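Local coordinates for protein endo-beta-1,2-glucanase (Talaromyces funiculosus, PDB 6IMV) that hydrolyses internal beta-1,2-glucosidic linkages in beta-1,2-glucans, and is bound here to sophorose, at residues A[299-304]-A[329-334]; A[323-328]-A[484-489]. All coordinates share one frame; numbering follows the deposited sequence.

Interaction 1. Residues A[299-304]-A[329-334]; sequences YWFSSH and RARTCN. With GLC (alpha-D-glucopyranose), chain D.
Arg331 reaches out of helix 318-337 and slides its guanidinium group between Phe301 and Ser303 of the loop at 299-304. Its CB already points toward that loop, and with CG anti to the backbone N (chi1 -157°) the chain runs straight out from the helix. CD is the first atom to meet the loop, 3.4 Å from Ser303 OG. A bend at chi3 (-50°) then turns the flat end so that CE2 of the Phe301 ring lies over one face, 3.9 Å from Arg331 CZ, while Ser303 OG covers the opposite face. Ring and guanidinium planes are only 23° apart. NH1 sits 3.5 Å from Phe301 CD2, and it reaches the carbonyl of Phe301 through water 1, which accepts from NH1 and donates to Phe301 O. NH2 uses water 2 in the same manner to reach Ser302 O, and it also forms a salt bridge with Glu328, one helical turn back. Ser303 OG has its own polar partner in Ser385 O. In the (alpha/alpha)6-barrel expected for this glucanase family, this loop carries residues that face the sugar. Ser302 OG and His304 ND1 share a short hydrogen bond (2.5 Å), either atom able to donate, which probably helps to set the turn of the imidazole so that NE2 meets O4 of the glucose of chain D, 3.0 Å away. C6 of that sugar lies over a face of the Tyr299 ring, 3.6 Å from Tyr299 CG. A methionine in place of Arg331 would probably leave Glu328 without its charged mate, both waters without their donor on the helix, and a gap between Phe301 and Ser303. The same glucose is also hydrogen-bonded to Glu250 and Asp247.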
loop_
_atom_site.group_PDB
_atom_site.type_symbol
_atom_site.label_atom_id
_atom_site.label_comp_id
_atom_site.label_asym_id
_atom_site.label_seq_id
_atom_site.Cartn_x
_atom_site.Cartn_y
_atom_site.Cartn_z
ATOM N N TYR A 299 -4.067 -5.340 13.841
ATOM C CA TYR A 299 -4.615 -6.645 13.550
ATOM C C TYR A 299 -3.513 -7.675 13.835
ATOM O O TYR A 299 -3.643 -8.498 14.763
ATOM C CB TYR A 299 -5.208 -6.698 12.139
ATOM C CG TYR A 299 -6.100 -7.892 11.916
ATOM C CD1 TYR A 299 -7.299 -8.022 12.598
ATOM C CD2 TYR A 299 -5.724 -8.914 11.063
ATOM C CE1 TYR A 299 -8.117 -9.127 12.419
ATOM C CE2 TYR A 299 -6.534 -10.020 10.861
ATOM C CZ TYR A 299 -7.730 -10.130 11.547
ATOM O OH TYR A 299 -8.513 -11.225 11.350
ATOM N N TRP A 300 -2.417 -7.589 13.071
ATOM C CA TRP A 300 -1.136 -8.233 13.410
ATOM C C TRP A 300 -0.112 -7.197 13.885
ATOM O O TRP A 300 0.914 -7.577 14.424
ATOM C CB TRP A 300 -0.566 -8.994 12.210
ATOM C CG TRP A 300 -1.477 -10.055 11.688
ATOM C CD1 TRP A 300 -1.774 -11.244 12.279
ATOM C CD2 TRP A 300 -2.209 -10.018 10.449
ATOM N NE1 TRP A 300 -2.668 -11.936 11.508
ATOM C CE2 TRP A 300 -2.932 -11.226 10.368
ATOM C CE3 TRP A 300 -2.325 -9.087 9.408
ATOM C CZ2 TRP A 300 -3.753 -11.530 9.287
ATOM C CZ3 TRP A 300 -3.139 -9.385 8.339
ATOM C CH2 TRP A 300 -3.849 -10.585 8.288
ATOM N N PHE A 301 -0.395 -5.913 13.644
ATOM C CA PHE A 301 0.584 -4.807 13.676
ATOM C C PHE A 301 1.635 -5.005 12.573
ATOM O O PHE A 301 2.794 -4.614 12.728
ATOM C CB PHE A 301 1.222 -4.642 15.060
ATOM C CG PHE A 301 1.493 -3.205 15.436
ATOM C CD1 PHE A 301 0.504 -2.439 16.037
ATOM C CD2 PHE A 301 2.715 -2.607 15.151
ATOM C CE1 PHE A 301 0.735 -1.111 16.367
ATOM C CE2 PHE A 301 2.947 -1.282 15.487
ATOM C CZ PHE A 301 1.955 -0.537 16.093
ATOM N N SER A 302 1.209 -5.621 11.461
ATOM C CA SER A 302 1.893 -5.536 10.187
ATOM C C SER A 302 1.880 -4.077 9.721
ATOM O O SER A 302 0.840 -3.399 9.851
ATOM C CB SER A 302 1.232 -6.427 9.165
ATOM O OG SER A 302 1.665 -6.110 7.849
ATOM N N SER A 303 3.004 -3.624 9.148
ATOM C CA SER A 303 3.137 -2.258 8.652
ATOM C C SER A 303 2.014 -1.921 7.658
ATOM O O SER A 303 1.558 -0.781 7.613
ATOM C CB SER A 303 4.499 -2.027 8.034
ATOM O OG SER A 303 5.523 -2.200 8.996
ATOM N N HIS A 304 1.577 -2.906 6.859
ATOM C CA HIS A 304 0.608 -2.657 5.772
ATOM C C HIS A 304 -0.703 -2.089 6.327
ATOM O O HIS A 304 -1.398 -1.379 5.611
ATOM C CB HIS A 304 0.362 -3.914 4.918
ATOM C CG HIS A 304 -0.687 -4.820 5.463
ATOM N ND1 HIS A 304 -0.439 -5.708 6.497
ATOM C CD2 HIS A 304 -1.986 -4.980 5.138
ATOM C CE1 HIS A 304 -1.545 -6.367 6.789
ATOM N NE2 HIS A 304 -2.502 -5.942 5.969
ATOM N N ARG A 329 7.923 4.236 17.133
ATOM C CA ARG A 329 8.765 4.032 18.306
ATOM C C ARG A 329 8.731 2.545 18.679
ATOM O O ARG A 329 9.764 1.925 18.903
ATOM C CB ARG A 329 8.275 4.853 19.506
ATOM C CG ARG A 329 8.254 6.358 19.285
ATOM C CD ARG A 329 7.665 7.068 20.487
ATOM N NE ARG A 329 7.049 8.329 20.117
ATOM C CZ ARG A 329 7.720 9.447 19.889
ATOM N NH1 ARG A 329 9.043 9.447 19.962
ATOM N NH2 ARG A 329 7.060 10.552 19.591
ATOM N N ALA A 330 7.509 1.993 18.726
ATOM C CA ALA A 330 7.293 0.601 19.069
ATOM C C ALA A 330 7.877 -0.320 17.989
ATOM O O ALA A 330 8.536 -1.321 18.307
ATOM C CB ALA A 330 5.817 0.361 19.269
ATOM N N ARG A 331 7.660 0.020 16.713
ATOM C CA ARG A 331 8.018 -0.895 15.613
ATOM C C ARG A 331 9.543 -1.022 15.530
ATOM O O ARG A 331 10.069 -2.145 15.430
ATOM C CB ARG A 331 7.419 -0.434 14.276
ATOM C CG ARG A 331 7.260 -1.534 13.233
ATOM C CD ARG A 331 6.904 -1.012 11.842
ATOM N NE ARG A 331 5.779 -0.083 11.820
ATOM C CZ ARG A 331 4.500 -0.425 11.975
ATOM N NH1 ARG A 331 4.152 -1.700 12.071
ATOM N NH2 ARG A 331 3.577 0.520 12.069
ATOM N N THR A 332 10.244 0.122 15.529
ATOM C CA THR A 332 11.707 0.123 15.432
ATOM C C THR A 332 12.325 -0.515 16.689
ATOM O O THR A 332 13.167 -1.395 16.589
ATOM C CB THR A 332 12.264 1.530 15.160
ATOM O OG1 THR A 332 11.898 2.446 16.192
ATOM C CG2 THR A 332 11.804 2.087 13.832
ATOM N N CYS A 333 11.894 -0.072 17.872
ATOM C CA CYS A 333 12.532 -0.497 19.123
ATOM C C CYS A 333 12.166 -1.949 19.454
ATOM O O CYS A 333 12.976 -2.641 20.070
ATOM C CB CYS A 333 12.201 0.464 20.262
ATOM S SG CYS A 333 12.865 2.123 19.958
ATOM N N ASN A 334 10.987 -2.417 19.014
ATOM C CA ASN A 334 10.596 -3.824 19.178
ATOM C C ASN A 334 11.639 -4.726 18.512
ATOM O O ASN A 334 11.992 -5.772 19.061
ATOM C CB ASN A 334 9.209 -4.147 18.606
ATOM C CG ASN A 334 8.898 -5.633 18.553
ATOM O OD1 ASN A 334 8.861 -6.225 17.477
ATOM N ND2 ASN A 334 8.665 -6.250 19.700
HETATM C C1 GLC D . -7.863 -8.720 6.037
HETATM C C2 GLC D . -7.281 -7.818 4.972
HETATM C C3 GLC D . -6.044 -7.104 5.486
HETATM C C4 GLC D . -6.403 -6.294 6.719
HETATM C C5 GLC D . -7.008 -7.228 7.768
HETATM C C6 GLC D . -7.526 -6.449 8.974
HETATM O O1 GLC D . -6.896 -9.772 6.242
HETATM O O2 GLC D . -6.907 -8.643 3.858
HETATM O O3 GLC D . -5.492 -6.232 4.501
HETATM O O4 GLC D . -5.242 -5.606 7.203
HETATM O O5 GLC D . -8.106 -7.965 7.216
HETATM O O6 GLC D . -8.565 -5.544 8.588
HETATM O O HOH W 1 5.412 -4.268 12.007
HETATM O O HOH W 2 0.912 -1.075 11.296
#

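Interaction 2. Residues A[323-328]-A[484-489]; sequences VFQNAE and VPFCLP
Phe486 meets Gln325 and Glu328 because its CG stands anti to its own carbonyl carbon (chi1 -69°), which swings the ring from the extended loop at 484-489 onto helix 318-337. On the helix, Gln325 places CG anti to the backbone N (chi1 -168°), and its extended chain crosses the ring's end at about a right angle, touching it with CG. Glu328 touches the ring with its CB, and its bent chain leads the carboxylate away.

The ring comes in rim first. Its CE1 is 3.6 Å from Gln325 O, which lies at the ring edge near its plane, so an aromatic C-H is directed at a carbonyl oxygen that also accepts the backbone N-H of Glu328. CZ packs obliquely against Glu328 CB at 3.7 Å, and Gln325 CG lies 4.0 Å from the same CZ. The Gln325 amide stands nearly upright to the ring, its plane 75° away, and the contact is made by the methylene rather than by the polar end. Phe486 CD1 lies 4.0 Å from Glu328 O. The segments are joined here by van der Waals packing.

The Glu328 carboxylate finds its partners elsewhere, OE1 hydrogen-bonded to Thr389 and OE2 in a salt bridge to Arg331. Phe392 and Val396 complete the setting of the ring, so Phe486 sits where helices 318-337, 387-392 and 394-405 come together, though it remains partly exposed. Next to it, Cys487 is joined by a disulfide to Cys333 and its N-H is hydrogen-bonded to Thr332 OG1. What results is a disulfide-tethered loop near the C-terminus, laid against three helices with an aromatic side chain tucked into their junction.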
loop_
_atom_site.group_PDB
_atom_site.type_symbol
_atom_site.label_atom_id
_atom_site.label_comp_id
_atom_site.label_asym_id
_atom_site.label_seq_id
_atom_site.Cartn_x
_atom_site.Cartn_y
_atom_site.Cartn_z
ATOM N N VAL A 323 -0.186 9.268 17.951
ATOM C CA VAL A 323 -0.445 7.834 18.126
ATOM C C VAL A 323 0.325 7.043 17.062
ATOM O O VAL A 323 0.902 5.994 17.351
ATOM C CB VAL A 323 -1.952 7.527 18.090
ATOM C CG1 VAL A 323 -2.227 6.041 17.935
ATOM C CG2 VAL A 323 -2.651 8.070 19.333
ATOM N N PHE A 324 0.342 7.546 15.828
ATOM C CA PHE A 324 1.016 6.838 14.738
ATOM C C PHE A 324 2.541 7.033 14.814
ATOM O O PHE A 324 3.289 6.151 14.385
ATOM C CB PHE A 324 0.411 7.231 13.388
ATOM C CG PHE A 324 -0.853 6.469 13.078
ATOM C CD1 PHE A 324 -2.032 6.757 13.743
ATOM C CD2 PHE A 324 -0.852 5.432 12.158
ATOM C CE1 PHE A 324 -3.198 6.056 13.456
ATOM C CE2 PHE A 324 -2.007 4.715 11.894
ATOM C CZ PHE A 324 -3.185 5.041 12.526
ATOM N N GLN A 325 3.002 8.158 15.372
ATOM C CA GLN A 325 4.426 8.327 15.644
ATOM C C GLN A 325 4.855 7.282 16.691
ATOM O O GLN A 325 5.879 6.635 16.549
ATOM C CB GLN A 325 4.757 9.755 16.091
ATOM C CG GLN A 325 6.258 10.033 16.109
ATOM C CD GLN A 325 6.635 11.492 16.243
ATOM O OE1 GLN A 325 5.818 12.349 16.528
ATOM N NE2 GLN A 325 7.909 11.782 16.070
ATOM N N ASN A 326 4.052 7.122 17.747
ATOM C CA ASN A 326 4.306 6.113 18.775
ATOM C C ASN A 326 4.441 4.723 18.131
ATOM O O ASN A 326 5.278 3.939 18.549
ATOM C CB ASN A 326 3.216 6.119 19.849
ATOM C CG ASN A 326 3.492 7.064 21.001
ATOM O OD1 ASN A 326 4.367 7.929 20.922
ATOM N ND2 ASN A 326 2.751 6.888 22.088
ATOM N N ALA A 327 3.615 4.426 17.118
ATOM C CA ALA A 327 3.649 3.122 16.449
ATOM C C ALA A 327 5.070 2.822 15.966
ATOM O O ALA A 327 5.501 1.668 16.005
ATOM C CB ALA A 327 2.667 3.077 15.299
ATOM N N GLU A 328 5.777 3.854 15.490
ATOM C CA GLU A 328 7.102 3.696 14.889
ATOM C C GLU A 328 8.179 3.627 15.971
ATOM O O GLU A 328 9.219 3.036 15.745
ATOM C CB GLU A 328 7.360 4.803 13.865
ATOM C CG GLU A 328 6.324 4.810 12.755
ATOM C CD GLU A 328 5.984 3.430 12.208
ATOM O OE1 GLU A 328 6.933 2.674 11.873
ATOM O OE2 GLU A 328 4.775 3.110 12.131
ATOM N N VAL A 484 10.251 8.132 23.979
ATOM C CA VAL A 484 11.099 7.045 23.498
ATOM C C VAL A 484 11.539 7.364 22.069
ATOM O O VAL A 484 10.723 7.359 21.154
ATOM C CB VAL A 484 10.391 5.683 23.593
ATOM C CG1 VAL A 484 11.225 4.580 22.961
ATOM C CG2 VAL A 484 10.041 5.340 25.040
ATOM N N PRO A 485 12.838 7.633 21.814
ATOM C CA PRO A 485 13.318 7.870 20.455
ATOM C C PRO A 485 13.156 6.633 19.564
ATOM O O PRO A 485 13.148 5.490 20.082
ATOM C CB PRO A 485 14.812 8.178 20.642
ATOM C CG PRO A 485 14.912 8.625 22.083
ATOM C CD PRO A 485 13.927 7.727 22.804
ATOM N N PHE A 486 13.029 6.863 18.251
ATOM C CA PHE A 486 13.092 5.785 17.286
ATOM C C PHE A 486 14.429 5.054 17.450
ATOM O O PHE A 486 15.449 5.679 17.731
ATOM C CB PHE A 486 12.976 6.287 15.843
ATOM C CG PHE A 486 11.644 6.846 15.404
ATOM C CD1 PHE A 486 10.528 6.824 16.219
ATOM C CD2 PHE A 486 11.510 7.367 14.125
ATOM C CE1 PHE A 486 9.327 7.362 15.780
ATOM C CE2 PHE A 486 10.302 7.874 13.675
ATOM C CZ PHE A 486 9.223 7.909 14.520
ATOM N N CYS A 487 14.404 3.733 17.261
ATOM C CA CYS A 487 15.595 2.903 17.377
ATOM C C CYS A 487 16.175 2.652 15.982
ATOM O O CYS A 487 15.443 2.626 14.986
ATOM C CB CYS A 487 15.275 1.596 18.095
ATOM S SG CYS A 487 14.906 1.826 19.859
ATOM N N LEU A 488 17.498 2.489 15.932
ATOM C CA LEU A 488 18.232 2.146 14.727
ATOM C C LEU A 488 18.567 0.654 14.776
ATOM O O LEU A 488 18.658 0.075 15.859
ATOM C CB LEU A 488 19.510 2.994 14.649
ATOM C CG LEU A 488 19.373 4.417 14.092
ATOM C CD1 LEU A 488 18.791 4.428 12.692
ATOM C CD2 LEU A 488 18.536 5.296 15.007
ATOM N N PRO A 489 18.768 -0.009 13.615
ATOM C CA PRO A 489 19.142 -1.423 13.582
ATOM C C PRO A 489 20.402 -1.727 14.409
ATOM O O PRO A 489 21.346 -0.970 14.357
ATOM C CB PRO A 489 19.447 -1.736 12.110
ATOM C CG PRO A 489 18.877 -0.569 11.314
ATOM C CD PRO A 489 18.683 0.588 12.275
#

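In the fold
Both contacts use helix 318-337, with centres about 9 Å apart on the same side of the chain's centre. Along the sequence the segments alternate: loop 299-304, helical residues 323-328, helical residues 329-334 and finally loop 484-489. Interaction 1 ties the helix inward to the loop that carries sugar-contacting residues, whereas interaction 2 lies farther from the chain's centre and ties it to the loop following helix 461-475. The covalent connection between the two contacts is the Cys333-Cys487 disulfide, probably joined by a hydrogen bond from Arg329 NH1 to Val484 O. Helix 318-337 therefore borders both the late loop and the surroundings of the bound glucose.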